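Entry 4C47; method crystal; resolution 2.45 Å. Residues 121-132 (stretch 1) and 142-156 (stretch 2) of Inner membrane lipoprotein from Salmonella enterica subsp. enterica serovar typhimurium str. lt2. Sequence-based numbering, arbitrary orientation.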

ATOM      1  N   SER A 121     -22.123 -20.268  10.698  1.00 64.31           N
ATOM      2  CA  SER A 121     -21.849 -21.204  11.781  1.00 91.06           C
ATOM      3  C   SER A 121     -20.381 -21.590  11.823  1.00 89.50           C
ATOM      4  O   SER A 121     -19.655 -21.407  10.845  1.00 68.00           O
ATOM      5  CB  SER A 121     -22.709 -22.460  11.635  1.00 94.82           C
ATOM      6  OG  SER A 121     -24.087 -22.139  11.674  1.00106.15           O
ATOM      7  N   ASN A 122     -19.959 -22.127  12.964  1.00 87.96           N
ATOM      8  CA  ASN A 122     -18.596 -22.612  13.155  1.00 88.90           C
ATOM      9  C   ASN A 122     -17.534 -21.548  12.905  1.00 84.88           C
ATOM     10  O   ASN A 122     -16.520 -21.807  12.254  1.00 83.58           O
ATOM     11  CB  ASN A 122     -18.337 -23.851  12.293  1.00 98.87           C
ATOM     12  CG  ASN A 122     -19.381 -24.930  12.503  1.00115.29           C
ATOM     13  OD1 ASN A 122     -20.049 -24.967  13.536  1.00120.78           O
ATOM     14  ND2 ASN A 122     -19.530 -25.813  11.520  1.00118.41           N
ATOM     15  N   LEU A 123     -17.786 -20.350  13.422  1.00 73.55           N
ATOM     16  CA  LEU A 123     -16.818 -19.268  13.381  1.00 75.78           C
ATOM     17  C   LEU A 123     -15.741 -19.512  14.429  1.00 81.54           C
ATOM     18  O   LEU A 123     -16.018 -20.052  15.500  1.00 79.29           O
ATOM     19  CB  LEU A 123     -17.501 -17.926  13.655  1.00 75.79           C
ATOM     20  CG  LEU A 123     -18.198 -17.203  12.500  1.00 77.83           C
ATOM     21  CD1 LEU A 123     -19.043 -16.054  13.022  1.00 76.12           C
ATOM     22  CD2 LEU A 123     -17.177 -16.686  11.504  1.00 83.01           C
ATOM     23  N   ALA A 124     -14.513 -19.120  14.113  1.00 76.62           N
ATOM     24  CA  ALA A 124     -13.426 -19.151  15.080  1.00 72.16           C
ATOM     25  C   ALA A 124     -12.891 -17.734  15.262  1.00 71.33           C
ATOM     26  O   ALA A 124     -12.873 -16.945  14.317  1.00 64.77           O
ATOM     27  CB  ALA A 124     -12.324 -20.091  14.620  1.00 67.17           C
ATOM     28  N   PHE A 125     -12.464 -17.406  16.476  1.00 69.25           N
ATOM     29  CA  PHE A 125     -12.013 -16.050  16.758  1.00 64.23           C
ATOM     30  C   PHE A 125     -10.548 -16.006  17.172  1.00 68.21           C
ATOM     31  O   PHE A 125     -10.150 -16.656  18.134  1.00 77.12           O
ATOM     32  CB  PHE A 125     -12.883 -15.416  17.846  1.00 67.56           C
ATOM     33  CG  PHE A 125     -14.345 -15.368  17.504  1.00 72.80           C
ATOM     34  CD1 PHE A 125     -14.867 -14.313  16.773  1.00 73.22           C
ATOM     35  CD2 PHE A 125     -15.198 -16.380  17.915  1.00 78.18           C
ATOM     36  CE1 PHE A 125     -16.213 -14.272  16.458  1.00 72.49           C
ATOM     37  CE2 PHE A 125     -16.541 -16.344  17.603  1.00 79.33           C
ATOM     38  CZ  PHE A 125     -17.050 -15.289  16.873  1.00 71.03           C
ATOM     39  N   ASN A 126      -9.745 -15.243  16.442  1.00 66.10           N
ATOM     40  CA  ASN A 126      -8.380 -14.980  16.877  1.00 68.41           C
ATOM     41  C   ASN A 126      -8.399 -13.818  17.858  1.00 69.91           C
ATOM     42  O   ASN A 126      -8.898 -12.741  17.538  1.00 68.83           O
ATOM     43  CB  ASN A 126      -7.477 -14.670  15.684  1.00 68.12           C
ATOM     44  CG  ASN A 126      -7.284 -15.870  14.776  1.00 77.95           C
ATOM     45  OD1 ASN A 126      -7.324 -17.014  15.226  1.00 88.05           O
ATOM     46  ND2 ASN A 126      -7.069 -15.614  13.490  1.00 86.49           N
ATOM     47  N   MET A 127      -7.880 -14.039  19.062  1.00 68.64           N
ATOM     48  CA  MET A 127      -7.938 -13.008  20.092  1.00 65.52           C
ATOM     49  C   MET A 127      -6.592 -12.729  20.745  1.00 63.73           C
ATOM     50  O   MET A 127      -5.833 -13.649  21.056  1.00 60.35           O
ATOM     51  CB  MET A 127      -8.973 -13.366  21.159  1.00 67.53           C
ATOM     52  CG  MET A 127     -10.401 -13.378  20.649  1.00 74.42           C
ATOM     53  SD  MET A 127     -11.577 -13.774  21.949  1.00 80.74           S
ATOM     54  CE  MET A 127     -10.862 -15.285  22.590  1.00 64.13           C
ATOM     55  N   THR A 128      -6.309 -11.446  20.944  1.00 61.24           N
ATOM     56  CA  THR A 128      -5.102 -11.003  21.630  1.00 61.45           C
ATOM     57  C   THR A 128      -5.507  -9.941  22.636  1.00 65.37           C
ATOM     58  O   THR A 128      -6.281  -9.055  22.311  1.00 65.34           O
ATOM     59  CB  THR A 128      -4.087 -10.402  20.640  1.00 63.51           C
ATOM     60  OG1 THR A 128      -3.785 -11.365  19.622  1.00 67.42           O
ATOM     61  CG2 THR A 128      -2.803 -10.004  21.361  1.00 71.01           C
ATOM     62  N   TRP A 129      -5.000 -10.020  23.860  1.00 58.70           N
ATOM     63  CA  TRP A 129      -5.445  -9.074  24.878  1.00 63.73           C
ATOM     64  C   TRP A 129      -4.366  -8.712  25.882  1.00 66.92           C
ATOM     65  O   TRP A 129      -3.373  -9.425  26.035  1.00 73.88           O
ATOM     66  CB  TRP A 129      -6.673  -9.611  25.618  1.00 62.43           C
ATOM     67  CG  TRP A 129      -6.406 -10.851  26.404  1.00 67.45           C
ATOM     68  CD1 TRP A 129      -6.141 -10.932  27.736  1.00 68.17           C
ATOM     69  CD2 TRP A 129      -6.373 -12.193  25.906  1.00 67.33           C
ATOM     70  NE1 TRP A 129      -5.945 -12.245  28.107  1.00 65.71           N
ATOM     71  CE2 TRP A 129      -6.084 -13.040  26.998  1.00 67.70           C
ATOM     72  CE3 TRP A 129      -6.563 -12.765  24.642  1.00 60.52           C
ATOM     73  CZ2 TRP A 129      -5.979 -14.420  26.865  1.00 64.18           C
ATOM     74  CZ3 TRP A 129      -6.456 -14.141  24.516  1.00 61.35           C
ATOM     75  CH2 TRP A 129      -6.167 -14.949  25.619  1.00 63.19           C
ATOM     76  N   GLY A 130      -4.569  -7.594  26.571  1.00 67.81           N
ATOM     77  CA  GLY A 130      -3.640  -7.195  27.611  1.00 69.61           C
ATOM     78  C   GLY A 130      -3.770  -5.749  28.028  1.00 77.26           C
ATOM     79  O   GLY A 130      -4.832  -5.136  27.891  1.00 74.88           O
ATOM     80  N   THR A 131      -2.670  -5.203  28.535  1.00 76.95           N
ATOM     81  CA  THR A 131      -2.643  -3.836  29.034  1.00 75.55           C
ATOM     82  C   THR A 131      -2.770  -2.835  27.895  1.00 71.41           C
ATOM     83  O   THR A 131      -2.727  -3.209  26.722  1.00 68.79           O
ATOM     84  CB  THR A 131      -1.342  -3.555  29.795  1.00 79.68           C
ATOM     85  OG1 THR A 131      -0.306  -3.213  28.865  1.00 86.89           O
ATOM     86  CG2 THR A 131      -0.924  -4.781  30.594  1.00 76.03           C
ATOM     87  N   LYS A 132      -2.917  -1.563  28.254  1.00 75.55           N
ATOM     88  CA  LYS A 132      -3.081  -0.485  27.282  1.00 79.14           C
ATOM     89  C   LYS A 132      -1.943  -0.433  26.269  1.00 79.20           C
ATOM     90  O   LYS A 132      -0.779  -0.634  26.616  1.00 84.96           O
ATOM     91  CB  LYS A 132      -3.190   0.863  27.999  1.00 74.34           C
ATOM     92  N   ARG A 142       8.275  -4.938  23.796  1.00 76.87           N
ATOM     93  CA  ARG A 142       8.053  -5.478  25.131  1.00 86.17           C
ATOM     94  C   ARG A 142       6.568  -5.739  25.355  1.00 79.49           C
ATOM     95  O   ARG A 142       6.169  -6.806  25.837  1.00 79.50           O
ATOM     96  CB  ARG A 142       8.581  -4.501  26.182  1.00 92.32           C
ATOM     97  CG  ARG A 142       9.982  -3.981  25.883  1.00109.22           C
ATOM     98  CD  ARG A 142      10.499  -3.079  26.993  1.00120.64           C
ATOM     99  NE  ARG A 142      10.649  -1.692  26.559  1.00127.07           N
ATOM    100  CZ  ARG A 142      11.753  -1.193  26.008  1.00134.68           C
ATOM    101  NH1 ARG A 142      12.812  -1.969  25.815  1.00136.28           N
ATOM    102  NH2 ARG A 142      11.800   0.082  25.647  1.00138.22           N
ATOM    103  N   TRP A 143       5.759  -4.748  24.988  1.00 81.06           N
ATOM    104  CA  TRP A 143       4.310  -4.834  25.094  1.00 72.29           C
ATOM    105  C   TRP A 143       3.768  -6.018  24.305  1.00 75.41           C
ATOM    106  O   TRP A 143       2.934  -6.773  24.803  1.00 79.64           O
ATOM    107  CB  TRP A 143       3.675  -3.539  24.591  1.00 72.52           C
ATOM    108  CG  TRP A 143       2.186  -3.577  24.549  1.00 74.77           C
ATOM    109  CD1 TRP A 143       1.338  -3.573  25.616  1.00 74.55           C
ATOM    110  CD2 TRP A 143       1.361  -3.606  23.378  1.00 78.39           C
ATOM    111  NE1 TRP A 143       0.033  -3.607  25.183  1.00 83.59           N
ATOM    112  CE2 TRP A 143       0.021  -3.626  23.813  1.00 79.91           C
ATOM    113  CE3 TRP A 143       1.626  -3.619  22.005  1.00 79.83           C
ATOM    114  CZ2 TRP A 143      -1.052  -3.661  22.923  1.00 76.43           C
ATOM    115  CZ3 TRP A 143       0.558  -3.653  21.123  1.00 77.04           C
ATOM    116  CH2 TRP A 143      -0.763  -3.674  21.586  1.00 74.54           C
ATOM    117  N   LYS A 144       4.251  -6.177  23.074  1.00 75.90           N
ATOM    118  CA  LYS A 144       3.844  -7.294  22.228  1.00 76.04           C
ATOM    119  C   LYS A 144       4.217  -8.626  22.861  1.00 79.41           C
ATOM    120  O   LYS A 144       3.438  -9.579  22.820  1.00 82.99           O
ATOM    121  CB  LYS A 144       4.468  -7.180  20.836  1.00 79.86           C
ATOM    122  CG  LYS A 144       3.913  -6.053  19.985  1.00 89.21           C
ATOM    123  CD  LYS A 144       4.536  -6.054  18.601  1.00101.16           C
ATOM    124  CE  LYS A 144       6.054  -5.995  18.685  1.00112.54           C
ATOM    125  NZ  LYS A 144       6.697  -5.945  17.343  1.00114.65           N
ATOM    126  N   GLN A 145       5.409  -8.690  23.444  1.00 77.09           N
ATOM    127  CA  GLN A 145       5.845  -9.901  24.134  1.00 76.36           C
ATOM    128  C   GLN A 145       4.984 -10.203  25.361  1.00 79.24           C
ATOM    129  O   GLN A 145       4.850 -11.362  25.761  1.00 75.83           O
ATOM    130  CB  GLN A 145       7.324  -9.813  24.531  1.00 80.65           C
ATOM    131  CG  GLN A 145       8.290  -9.918  23.362  1.00 90.43           C
ATOM    132  CD  GLN A 145       9.737 -10.039  23.810  1.00 98.90           C
ATOM    133  OE1 GLN A 145      10.024 -10.199  24.998  1.00100.12           O
ATOM    134  NE2 GLN A 145      10.657  -9.962  22.857  1.00104.78           N
ATOM    135  N   LEU A 146       4.401  -9.167  25.955  1.00 85.55           N
ATOM    136  CA  LEU A 146       3.547  -9.366  27.123  1.00 69.77           C
ATOM    137  C   LEU A 146       2.093  -9.679  26.764  1.00 75.83           C
ATOM    138  O   LEU A 146       1.313 -10.101  27.619  1.00 78.63           O
ATOM    139  CB  LEU A 146       3.628  -8.159  28.060  1.00 73.98           C
ATOM    140  CG  LEU A 146       4.908  -8.100  28.897  1.00 76.84           C
ATOM    141  CD1 LEU A 146       4.991  -6.807  29.699  1.00 74.38           C
ATOM    142  CD2 LEU A 146       4.993  -9.310  29.818  1.00 73.23           C
ATOM    143  N   LEU A 147       1.736  -9.486  25.499  1.00 82.90           N
ATOM    144  CA  LEU A 147       0.368  -9.730  25.049  1.00 81.98           C
ATOM    145  C   LEU A 147      -0.013 -11.207  25.101  1.00 84.32           C
ATOM    146  O   LEU A 147       0.794 -12.078  24.776  1.00 73.94           O
ATOM    147  CB  LEU A 147       0.158  -9.187  23.631  1.00 79.01           C
ATOM    148  CG  LEU A 147       0.065  -7.668  23.475  1.00 78.21           C
ATOM    149  CD1 LEU A 147      -0.092  -7.293  22.010  1.00 82.33           C
ATOM    150  CD2 LEU A 147      -1.083  -7.105  24.298  1.00 73.21           C
ATOM    151  N   LEU A 148      -1.249 -11.478  25.508  1.00 69.24           N
ATOM    152  CA  LEU A 148      -1.756 -12.843  25.567  1.00 72.44           C
ATOM    153  C   LEU A 148      -2.662 -13.141  24.376  1.00 75.68           C
ATOM    154  O   LEU A 148      -3.436 -12.286  23.949  1.00 63.56           O
ATOM    155  CB  LEU A 148      -2.499 -13.073  26.882  1.00 77.74           C
ATOM    156  CG  LEU A 148      -1.611 -13.044  28.126  1.00 79.45           C
ATOM    157  CD1 LEU A 148      -2.168 -12.100  29.176  1.00 79.32           C
ATOM    158  CD2 LEU A 148      -1.459 -14.444  28.687  1.00 84.88           C
ATOM    159  N   ASN A 149      -2.557 -14.351  23.835  1.00 82.78           N
ATOM    160  CA  ASN A 149      -3.323 -14.710  22.647  1.00 82.97           C
ATOM    161  C   ASN A 149      -3.934 -16.106  22.717  1.00 80.29           C
ATOM    162  O   ASN A 149      -3.412 -16.987  23.401  1.00 81.77           O
ATOM    163  CB  ASN A 149      -2.457 -14.585  21.390  1.00 89.30           C
ATOM    164  CG  ASN A 149      -2.086 -15.932  20.798  1.00100.04           C
ATOM    165  OD1 ASN A 149      -1.163 -16.597  21.268  1.00109.82           O
ATOM    166  ND2 ASN A 149      -2.808 -16.341  19.759  1.00 98.87           N
ATOM    167  N   THR A 150      -5.041 -16.293  22.002  1.00 77.12           N
ATOM    168  CA  THR A 150      -5.678 -17.601  21.891  1.00 83.68           C
ATOM    169  C   THR A 150      -6.691 -17.632  20.750  1.00 79.31           C
ATOM    170  O   THR A 150      -7.140 -16.586  20.273  1.00 66.58           O
ATOM    171  CB  THR A 150      -6.391 -18.012  23.198  1.00 83.64           C
ATOM    172  OG1 THR A 150      -6.644 -19.423  23.188  1.00 85.40           O
ATOM    173  CG2 THR A 150      -7.707 -17.261  23.355  1.00 74.93           C
ATOM    174  N   LYS A 151      -7.041 -18.836  20.308  1.00 80.47           N
ATOM    175  CA  LYS A 151      -8.073 -19.002  19.295  1.00 79.64           C
ATOM    176  C   LYS A 151      -9.306 -19.641  19.919  1.00 81.44           C
ATOM    177  O   LYS A 151      -9.244 -20.760  20.427  1.00 86.36           O
ATOM    178  CB  LYS A 151      -7.575 -19.870  18.137  1.00 79.30           C
ATOM    179  CG  LYS A 151      -8.526 -19.903  16.947  1.00 80.39           C
ATOM    180  CD  LYS A 151      -8.302 -21.130  16.077  1.00 88.56           C
ATOM    181  CE  LYS A 151      -6.875 -21.195  15.565  1.00 98.35           C
ATOM    182  NZ  LYS A 151      -6.547 -20.032  14.697  1.00 97.99           N
ATOM    183  N   MET A 152     -10.422 -18.923  19.887  1.00 81.37           N
ATOM    184  CA  MET A 152     -11.675 -19.449  20.404  1.00 81.25           C
ATOM    185  C   MET A 152     -12.457 -20.165  19.313  1.00 84.09           C
ATOM    186  O   MET A 152     -13.002 -19.532  18.406  1.00 85.24           O
ATOM    187  CB  MET A 152     -12.534 -18.336  21.001  1.00 82.97           C
ATOM    188  CG  MET A 152     -13.846 -18.836  21.577  1.00 87.90           C
ATOM    189  SD  MET A 152     -14.961 -17.516  22.081  1.00 95.37           S
ATOM    190  CE  MET A 152     -16.344 -18.472  22.702  1.00 90.62           C
ATOM    191  N   ASP A 153     -12.493 -21.490  19.402  1.00 89.12           N
ATOM    192  CA  ASP A 153     -13.329 -22.300  18.528  1.00102.07           C
ATOM    193  C   ASP A 153     -14.754 -22.295  19.060  1.00109.83           C
ATOM    194  O   ASP A 153     -14.993 -22.637  20.219  1.00115.95           O
ATOM    195  CB  ASP A 153     -12.805 -23.736  18.458  1.00108.80           C
ATOM    196  CG  ASP A 153     -11.629 -23.882  17.513  1.00112.04           C
ATOM    197  OD1 ASP A 153     -11.645 -23.239  16.439  1.00107.32           O
ATOM    198  OD2 ASP A 153     -10.690 -24.639  17.841  1.00120.26           O
ATOM    199  N   SER A 154     -15.699 -21.901  18.216  1.00108.57           N
ATOM    200  CA  SER A 154     -17.099 -21.891  18.616  1.00106.75           C
ATOM    201  C   SER A 154     -17.957 -22.641  17.609  1.00107.50           C
ATOM    202  O   SER A 154     -17.777 -22.506  16.398  1.00104.21           O
ATOM    203  CB  SER A 154     -17.611 -20.457  18.774  1.00101.74           C
ATOM    204  OG  SER A 154     -18.105 -19.950  17.549  1.00 98.89           O
ATOM    205  N   THR A 155     -18.884 -23.439  18.123  1.00114.40           N
ATOM    206  CA  THR A 155     -19.863 -24.116  17.286  1.00119.22           C
ATOM    207  C   THR A 155     -21.149 -23.303  17.292  1.00118.43           C
ATOM    208  O   THR A 155     -22.208 -23.790  16.899  1.00120.82           O
ATOM    209  CB  THR A 155     -20.151 -25.539  17.791  1.00124.99           C
ATOM    210  OG1 THR A 155     -20.547 -25.490  19.168  1.00121.48           O
ATOM    211  CG2 THR A 155     -18.912 -26.413  17.655  1.00129.72           C
ATOM    212  N   ILE A 156     -21.039 -22.057  17.745  1.00112.32           N
ATOM    213  CA  ILE A 156     -22.181 -21.159  17.847  1.00112.73           C
ATOM    214  C   ILE A 156     -22.752 -20.825  16.472  1.00104.90           C
ATOM    215  O   ILE A 156     -22.020 -20.425  15.565  1.00106.92           O
ATOM    216  CB  ILE A 156     -21.791 -19.839  18.546  1.00116.02           C
ATOM    217  CG1 ILE A 156     -21.050 -20.117  19.858  1.00124.14           C
ATOM    218  CG2 ILE A 156     -23.017 -18.968  18.776  1.00112.56           C
ATOM    219  CD1 ILE A 156     -21.843 -20.923  20.859  1.00131.82           C
TER

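In the part of the helix that begins stretch 2, Arg142 makes no contact with stretch 1, and neither do Lys144 and Gln145 after the one anchor: Trp143 directs its indole NE1 to Thr131 O at 3.2 Å, a hydrogen bond to the loop after the partner strand. Leu147 then reaches over with its end, and its CD2 lies 4.2 Å from Gly130 CA. A CB on Gly130 would stand about 3.1 Å from that CD2, and the backbone angles of Gly130 call for glycine in any case.

From Leu148 an antiparallel ladder runs to Asp153, its side chains alternating between two faces. Leu148 pairs with Trp129 through two backbone N-H to O bonds, and its CB sits over the five-membered ring, 3.6 Å from Trp129 CE2. Asn149, on the other, more polar face, lies beside Thr128. Thr150 returns to the first face, doubly bonded to Met127, and its CG2 meets the ring edge at Trp129 CZ3, 3.6 Å away. Lys151 NZ, on the polar face, donates to Asn126 OD1 at 3.2 Å. Met152 exchanges two bonds with Phe125, and its CB packs 3.8 Å from Met127 CE. Past the last pair, Ala124 with Asp153, Ser154 OG donates to Leu123 O at 2.9 Å and its N adds a weak hydrogen bond to the same oxygen.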